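Local coordinates for protein erythromycin dehydratase (Saccharopolyspora erythraea, PDB 3EL6) that probably catalyses the dehydration of a beta-hydroxyacyl polyketide intermediate as the dehydratase domain of a synthase module in erythromycin biosynthesis, at residues Leu30-Ala35 with Ala42-Pro47; His37-Ala42 with Gly79-Asp84; Leu87-Asp92 with Met118-Pro123. One frame throughout, in Å; residues are numbered along the deposited sequence.

Contact 1 (Leu30-Ala35 with Ala42-Pro47)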
# COMPACT_ATOMS: atom_id res chain seq x y z
N LEU A 30 -3.87 -12.24 6.65
CA LEU A 30 -4.17 -10.81 6.64
C LEU A 30 -4.03 -10.23 5.23
O LEU A 30 -4.26 -9.05 5.01
CB LEU A 30 -3.31 -10.05 7.64
CG LEU A 30 -3.76 -10.33 9.08
CD1 LEU A 30 -2.87 -9.67 10.12
CD2 LEU A 30 -5.21 -9.88 9.27
N GLY A 31 -3.68 -11.09 4.30
CA GLY A 31 -3.67 -10.75 2.88
C GLY A 31 -2.41 -9.97 2.51
O GLY A 31 -2.40 -9.25 1.51
N VAL A 32 -1.35 -10.09 3.31
CA VAL A 32 -0.10 -9.37 3.00
C VAL A 32 0.98 -10.43 2.79
O VAL A 32 0.71 -11.62 3.00
CB VAL A 32 0.26 -8.39 4.12
CG1 VAL A 32 -0.90 -7.40 4.30
CG2 VAL A 32 0.55 -9.09 5.43
N ARG A 33 2.17 -10.01 2.32
CA ARG A 33 3.34 -10.90 2.27
C ARG A 33 4.22 -10.64 3.48
O ARG A 33 4.34 -9.51 3.94
CB ARG A 33 4.17 -10.62 1.03
CG ARG A 33 3.44 -10.63 -0.23
CD ARG A 33 4.39 -10.36 -1.43
NE ARG A 33 4.65 -8.95 -1.70
CZ ARG A 33 5.85 -8.36 -1.64
NH1 ARG A 33 5.99 -7.08 -1.97
NH2 ARG A 33 6.92 -9.05 -1.24
N GLY A 34 4.92 -11.65 3.98
CA GLY A 34 5.80 -11.44 5.13
C GLY A 34 7.12 -10.92 4.57
O GLY A 34 7.44 -11.14 3.42
N ALA A 35 7.89 -10.22 5.38
CA ALA A 35 9.08 -9.59 4.85
C ALA A 35 10.22 -10.33 5.50
O ALA A 35 10.15 -10.71 6.68
CB ALA A 35 9.08 -8.11 5.24
N ALA A 42 5.73 -6.57 7.12
CA ALA A 42 4.88 -7.01 6.03
C ALA A 42 5.15 -6.17 4.80
O ALA A 42 5.63 -5.01 4.91
CB ALA A 42 3.43 -6.81 6.41
N ALA A 43 4.83 -6.74 3.65
CA ALA A 43 4.86 -5.99 2.42
C ALA A 43 3.50 -6.19 1.71
O ALA A 43 2.89 -7.30 1.77
CB ALA A 43 5.99 -6.44 1.56
N VAL A 44 3.05 -5.15 1.01
CA VAL A 44 1.80 -5.24 0.21
C VAL A 44 2.02 -4.60 -1.16
O VAL A 44 2.35 -3.42 -1.25
CB VAL A 44 0.61 -4.51 0.90
CG1 VAL A 44 -0.70 -4.91 0.24
CG2 VAL A 44 0.58 -4.89 2.33
N ASP A 45 1.79 -5.37 -2.22
CA ASP A 45 1.90 -4.85 -3.58
C ASP A 45 0.71 -4.00 -3.95
O ASP A 45 -0.41 -4.28 -3.52
CB ASP A 45 1.97 -6.00 -4.57
CG ASP A 45 3.29 -6.72 -4.54
OD1 ASP A 45 4.29 -6.11 -4.11
OD2 ASP A 45 3.32 -7.91 -4.93
N VAL A 46 0.95 -3.02 -4.82
CA VAL A 46 -0.10 -2.23 -5.45
C VAL A 46 -0.14 -2.74 -6.88
O VAL A 46 0.70 -2.39 -7.69
CB VAL A 46 0.29 -0.74 -5.48
CG1 VAL A 46 -0.80 0.09 -6.26
CG2 VAL A 46 0.47 -0.24 -4.07
N PRO A 47 -1.10 -3.61 -7.20
CA PRO A 47 -1.05 -4.33 -8.49
C PRO A 47 -1.20 -3.47 -9.72
O PRO A 47 -0.76 -3.85 -10.83
CB PRO A 47 -2.27 -5.32 -8.42
CG PRO A 47 -2.63 -5.41 -6.97
CD PRO A 47 -2.14 -4.10 -6.27
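Arg33 reaches Asp45 through two torsions: CG stands anti to its carbonyl carbon (chi1 -52°), and a bend at chi3 (-84°) folds the end of the chain back over Ala43. The guanidinium thus arrives beside the carboxylate with its plane 34° from it. NH1 meets Asp45 OD1 at 2.9 Å in a salt bridge that is rather bent, the nitrogen coming from above the carboxylate plane. NE stays farther off, 3.6 Å from Asp45 OD2, so this is a one-point grip and not a two-pronged pairing. The Ala43 methyl lies over one face of the guanidinium, offset toward the rim, CB being 3.6 Å from Arg33 NH1, and probably helps to limit its swing. NH1 also forms a salt bridge to Asp92 on helix 79-93, which leaves one nitrogen held between two acids.

The backbones beneath form an antiparallel hairpin, strand 33-34 with strand 40-45, at one margin of the first half of the double hotdog fold. Arg33 and Ala43 are its hydrogen-bonded pair: Arg33 N gives to Ala43 O at 2.9 Å, and Ala43 N returns a bond to Arg33 O at 2.8 Å. Next to them Gly34 and Ala42 make the non-hydrogen-bonded pair.

Val32, just before the strand, points toward 42-47 and packs on Val44 and Ala42. One methyl, CG1, comes within 3.5 Å of Val44 CG2, while the other, CG2, lies 3.8 Å from Ala42 CB. Close by runs the subunit interface, where Arg117 of the second subunit hydrogen-bonds to Asp45 O and packs against Val44.

Contact 2 (His37-Ala42 with Gly79-Asp84)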
# COMPACT_ATOMS: atom_id res chain seq x y z
N HIS A 37 13.37 -9.09 5.59
CA HIS A 37 14.34 -8.17 6.18
C HIS A 37 14.14 -8.11 7.69
O HIS A 37 13.04 -8.00 8.16
CB HIS A 37 14.11 -6.79 5.60
CG HIS A 37 15.16 -5.80 5.95
ND1 HIS A 37 15.16 -5.13 7.15
CD2 HIS A 37 16.18 -5.30 5.23
CE1 HIS A 37 16.18 -4.29 7.17
NE2 HIS A 37 16.81 -4.37 6.01
N PRO A 38 15.22 -8.14 8.46
CA PRO A 38 15.08 -8.11 9.93
C PRO A 38 14.22 -6.98 10.52
O PRO A 38 13.64 -7.16 11.61
CB PRO A 38 16.52 -7.93 10.43
CG PRO A 38 17.38 -8.43 9.33
CD PRO A 38 16.63 -8.18 8.02
N LEU A 39 14.18 -5.81 9.87
CA LEU A 39 13.44 -4.65 10.39
C LEU A 39 12.01 -4.56 9.81
O LEU A 39 11.19 -3.77 10.28
CB LEU A 39 14.23 -3.35 10.26
CG LEU A 39 15.68 -3.42 10.74
CD1 LEU A 39 16.40 -2.08 10.50
CD2 LEU A 39 15.73 -3.83 12.24
N LEU A 40 11.69 -5.40 8.86
CA LEU A 40 10.38 -5.29 8.20
C LEU A 40 9.43 -6.35 8.70
O LEU A 40 9.86 -7.42 9.18
CB LEU A 40 10.48 -5.39 6.67
CG LEU A 40 11.24 -4.21 6.09
CD1 LEU A 40 11.32 -4.38 4.56
CD2 LEU A 40 10.55 -2.86 6.53
N LEU A 41 8.14 -6.05 8.59
CA LEU A 41 7.10 -6.91 9.11
C LEU A 41 6.23 -7.45 7.99
O LEU A 41 6.00 -8.67 7.90
CB LEU A 41 6.23 -6.10 10.10
CG LEU A 41 6.95 -5.69 11.40
CD1 LEU A 41 6.12 -4.58 12.10
CD2 LEU A 41 7.18 -6.94 12.25
N ALA A 42 5.73 -6.57 7.12
CA ALA A 42 4.88 -7.01 6.03
C ALA A 42 5.15 -6.17 4.80
O ALA A 42 5.63 -5.01 4.91
CB ALA A 42 3.43 -6.81 6.41
N GLY A 79 21.55 7.07 9.28
CA GLY A 79 20.99 7.13 7.92
C GLY A 79 21.16 5.86 7.13
O GLY A 79 20.33 5.57 6.23
N SER A 80 22.21 5.09 7.43
CA SER A 80 22.45 3.85 6.71
C SER A 80 21.33 2.84 6.93
O SER A 80 21.13 1.97 6.11
CB SER A 80 23.77 3.21 7.18
OG SER A 80 23.67 2.99 8.57
N VAL A 81 20.60 2.94 8.03
CA VAL A 81 19.45 2.07 8.22
C VAL A 81 18.40 2.33 7.10
O VAL A 81 17.76 1.38 6.58
CB VAL A 81 18.82 2.31 9.64
CG1 VAL A 81 17.42 1.64 9.79
CG2 VAL A 81 19.83 1.73 10.68
N LEU A 82 18.18 3.59 6.82
CA LEU A 82 17.18 3.96 5.79
C LEU A 82 17.71 3.58 4.44
O LEU A 82 16.94 3.21 3.56
CB LEU A 82 16.87 5.46 5.86
CG LEU A 82 16.32 5.89 7.23
CD1 LEU A 82 15.76 7.38 7.18
CD2 LEU A 82 15.30 4.89 7.82
N VAL A 83 19.03 3.69 4.21
CA VAL A 83 19.59 3.32 2.89
C VAL A 83 19.44 1.80 2.68
O VAL A 83 19.02 1.31 1.62
CB VAL A 83 21.10 3.75 2.79
CG1 VAL A 83 21.83 3.13 1.51
CG2 VAL A 83 21.21 5.27 2.86
N ASP A 84 19.76 1.01 3.71
CA ASP A 84 19.64 -0.45 3.57
C ASP A 84 18.18 -0.83 3.35
O ASP A 84 17.85 -1.63 2.51
CB ASP A 84 20.22 -1.15 4.85
CG ASP A 84 19.75 -2.60 4.96
OD1 ASP A 84 20.08 -3.43 4.07
OD2 ASP A 84 18.97 -2.90 5.90
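Where the loop entering strand 40-45 meets the start of the hotdog helix 79-93, a buried His-carboxylate hydrogen bond joins His37 to Asp84. The two side chains approach from opposite directions, and each has CG anti to its backbone nitrogen (chi1 -171° in His37), which points the imidazole and the carboxylate at one another. His37 NE2 donates to Asp84 OD2 at 2.6 Å, a short and fairly straight bond with 159° at the hydrogen. The oxygen sits in the plane of the imidazole and is approached on its syn side, somewhat out of the carboxylate plane; ring and carboxylate are turned 32° against each other.

The far nitrogen of the ring is used as well. Leu39 N donates to His37 ND1 at 3.0 Å, inside a type I turn from His37 to Leu40 that is closed by the bond from Leu40 N to His37 O, also 3.0 Å. Pro38 CD lies 3.4 Å above one face of the imidazole, near its rim, and Tyr223 meets the ring edge-to-face. Beside this polar pair is a small apolar one: Leu39 and Val81 cross at about a right angle, with Leu39 CD1 3.9 Å from Val81 CG1.

Asp84 has a second set of partners, since OD1 accepts a hydrogen bond from Phe225 N and a weak one from Ala224 N. The acid therefore ties the loop at His37 to the segment leading into helix 227-235. With ND1 accepting a backbone N-H and NE2 donating to a carboxylate, the imidazole is pinned at both nitrogens, which fixes its flip and is consistent with a proton kept on NE2.

Contact 3 (Leu87-Asp92 with Met118-Pro123)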
# COMPACT_ATOMS: atom_id res chain seq x y z
N LEU A 87 17.27 -0.11 -0.26
CA LEU A 87 17.82 -1.13 -1.15
C LEU A 87 16.99 -2.43 -1.10
O LEU A 87 16.83 -3.11 -2.12
CB LEU A 87 19.30 -1.41 -0.75
CG LEU A 87 20.26 -0.25 -1.09
CD1 LEU A 87 21.63 -0.52 -0.36
CD2 LEU A 87 20.52 -0.22 -2.65
N ALA A 88 16.49 -2.76 0.09
CA ALA A 88 15.69 -3.99 0.29
C ALA A 88 14.38 -3.81 -0.44
O ALA A 88 13.90 -4.74 -1.11
CB ALA A 88 15.40 -4.21 1.78
N ALA A 89 13.80 -2.62 -0.30
CA ALA A 89 12.57 -2.27 -1.06
C ALA A 89 12.82 -2.37 -2.57
O ALA A 89 12.03 -2.98 -3.31
CB ALA A 89 12.05 -0.86 -0.68
N GLY A 90 13.92 -1.81 -3.04
CA GLY A 90 14.21 -1.85 -4.48
C GLY A 90 14.36 -3.27 -4.95
O GLY A 90 13.83 -3.64 -6.00
N GLU A 91 15.09 -4.10 -4.21
CA GLU A 91 15.22 -5.48 -4.63
C GLU A 91 13.86 -6.18 -4.70
O GLU A 91 13.56 -6.96 -5.64
CB GLU A 91 16.21 -6.25 -3.71
CG GLU A 91 16.46 -7.68 -4.18
CD GLU A 91 17.16 -7.77 -5.60
OE1 GLU A 91 16.79 -8.68 -6.36
OE2 GLU A 91 18.10 -7.00 -5.96
N ASP A 92 13.02 -5.94 -3.72
CA ASP A 92 11.68 -6.55 -3.70
C ASP A 92 10.85 -6.11 -4.95
O ASP A 92 10.17 -6.95 -5.57
CB ASP A 92 10.91 -6.12 -2.41
CG ASP A 92 9.53 -6.82 -2.29
OD1 ASP A 92 9.47 -7.88 -1.65
OD2 ASP A 92 8.53 -6.32 -2.88
N MET A 118 7.70 2.34 4.27
CA MET A 118 8.28 2.75 3.00
C MET A 118 7.22 2.57 1.93
O MET A 118 6.51 1.59 1.95
CB MET A 118 9.50 1.89 2.63
CG MET A 118 10.71 2.16 3.46
SD MET A 118 11.99 1.16 2.70
CE MET A 118 11.47 -0.51 3.13
N SER A 119 7.06 3.57 1.06
CA SER A 119 6.10 3.49 -0.05
C SER A 119 6.86 3.64 -1.34
O SER A 119 7.61 4.60 -1.48
CB SER A 119 5.08 4.65 -0.01
OG SER A 119 4.57 4.81 1.31
N VAL A 120 6.64 2.70 -2.26
CA VAL A 120 7.22 2.78 -3.61
C VAL A 120 6.09 3.04 -4.62
O VAL A 120 5.10 2.30 -4.64
CB VAL A 120 7.95 1.50 -3.94
CG1 VAL A 120 8.50 1.53 -5.41
CG2 VAL A 120 9.14 1.33 -2.93
N GLY A 121 6.21 4.06 -5.43
CA GLY A 121 5.08 4.46 -6.29
C GLY A 121 5.18 3.93 -7.67
O GLY A 121 5.96 3.01 -7.94
N ALA A 122 4.43 4.56 -8.58
CA ALA A 122 4.31 4.11 -9.98
C ALA A 122 5.58 4.47 -10.74
O ALA A 122 6.25 5.43 -10.39
CB ALA A 122 3.09 4.85 -10.63
N PRO A 123 5.90 3.73 -11.79
CA PRO A 123 7.09 4.03 -12.59
C PRO A 123 6.92 5.28 -13.43
O PRO A 123 5.80 5.58 -13.89
CB PRO A 123 7.27 2.76 -13.43
CG PRO A 123 5.85 2.22 -13.58
CD PRO A 123 5.18 2.52 -12.23
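Ala89, whose methyl group meets both Met118 and Val120, rides on the helical turn spanned by the bond from Glu91 N to Leu87 O, 2.9 Å long. Between 87-92 and 118-123 there is no hydrogen bond, and the side chains that meet are apolar. Ala89 CB points at the sheet and touches the end of the Met118 side chain, 3.9 Å from its CE and equally 3.9 Å from its SD. Met118 gets there by running out extended from the strand and then bending at the thioether (chi3 -70°), which lays the terminal methyl alongside the alanine. Two residues on, Val120 points the same way, and its CG2 comes to 4.3 Å from Ala89 CB, so the small side chain is met by two larger ones from the strand.

The small methyl is consistent with the close approach of the helix, the CA atoms of Ala89 and Met118 being 7.8 Å apart. Phe54 from the neighbouring strand 52-58 touches all three residues, and Ile131 of strand 129-137 adds to the layer at Ala89 and Val120. Ser119, between the two inward residues, turns to the other side of the strand and packs on Val46 of the second subunit.

A long helix lying against the inner face of a curved antiparallel sheet, whose alternate residues pack on it, is the hallmark of the hotdog fold, here the first half of a double hotdog.

Contacts 2 and 3 sit on successive turns of helix 79-93, with centres about 12 Å apart; His37 CD2 lies 3.7 Å from Ala88 CB, and Leu40 CD1 is 4.1 Å from Met118 CE. Contact 1 is about 13 Å from contact 3, centre to centre, yet a salt bridge of 2.8 Å between Arg33 NH1 and Asp92 OD2 joins them, tying the edge hairpin to the helix. Contacts 1 and 2 share Ala42 and meet where Ala35 CB packs 3.4 Å from Leu40 CB. Both reach the second subunit, contact 2 through Leu41 and Ala42; its helix end also faces helix 227-235, toward the junction of the two hotdogs, where dehydratases of this family probably hold substrate.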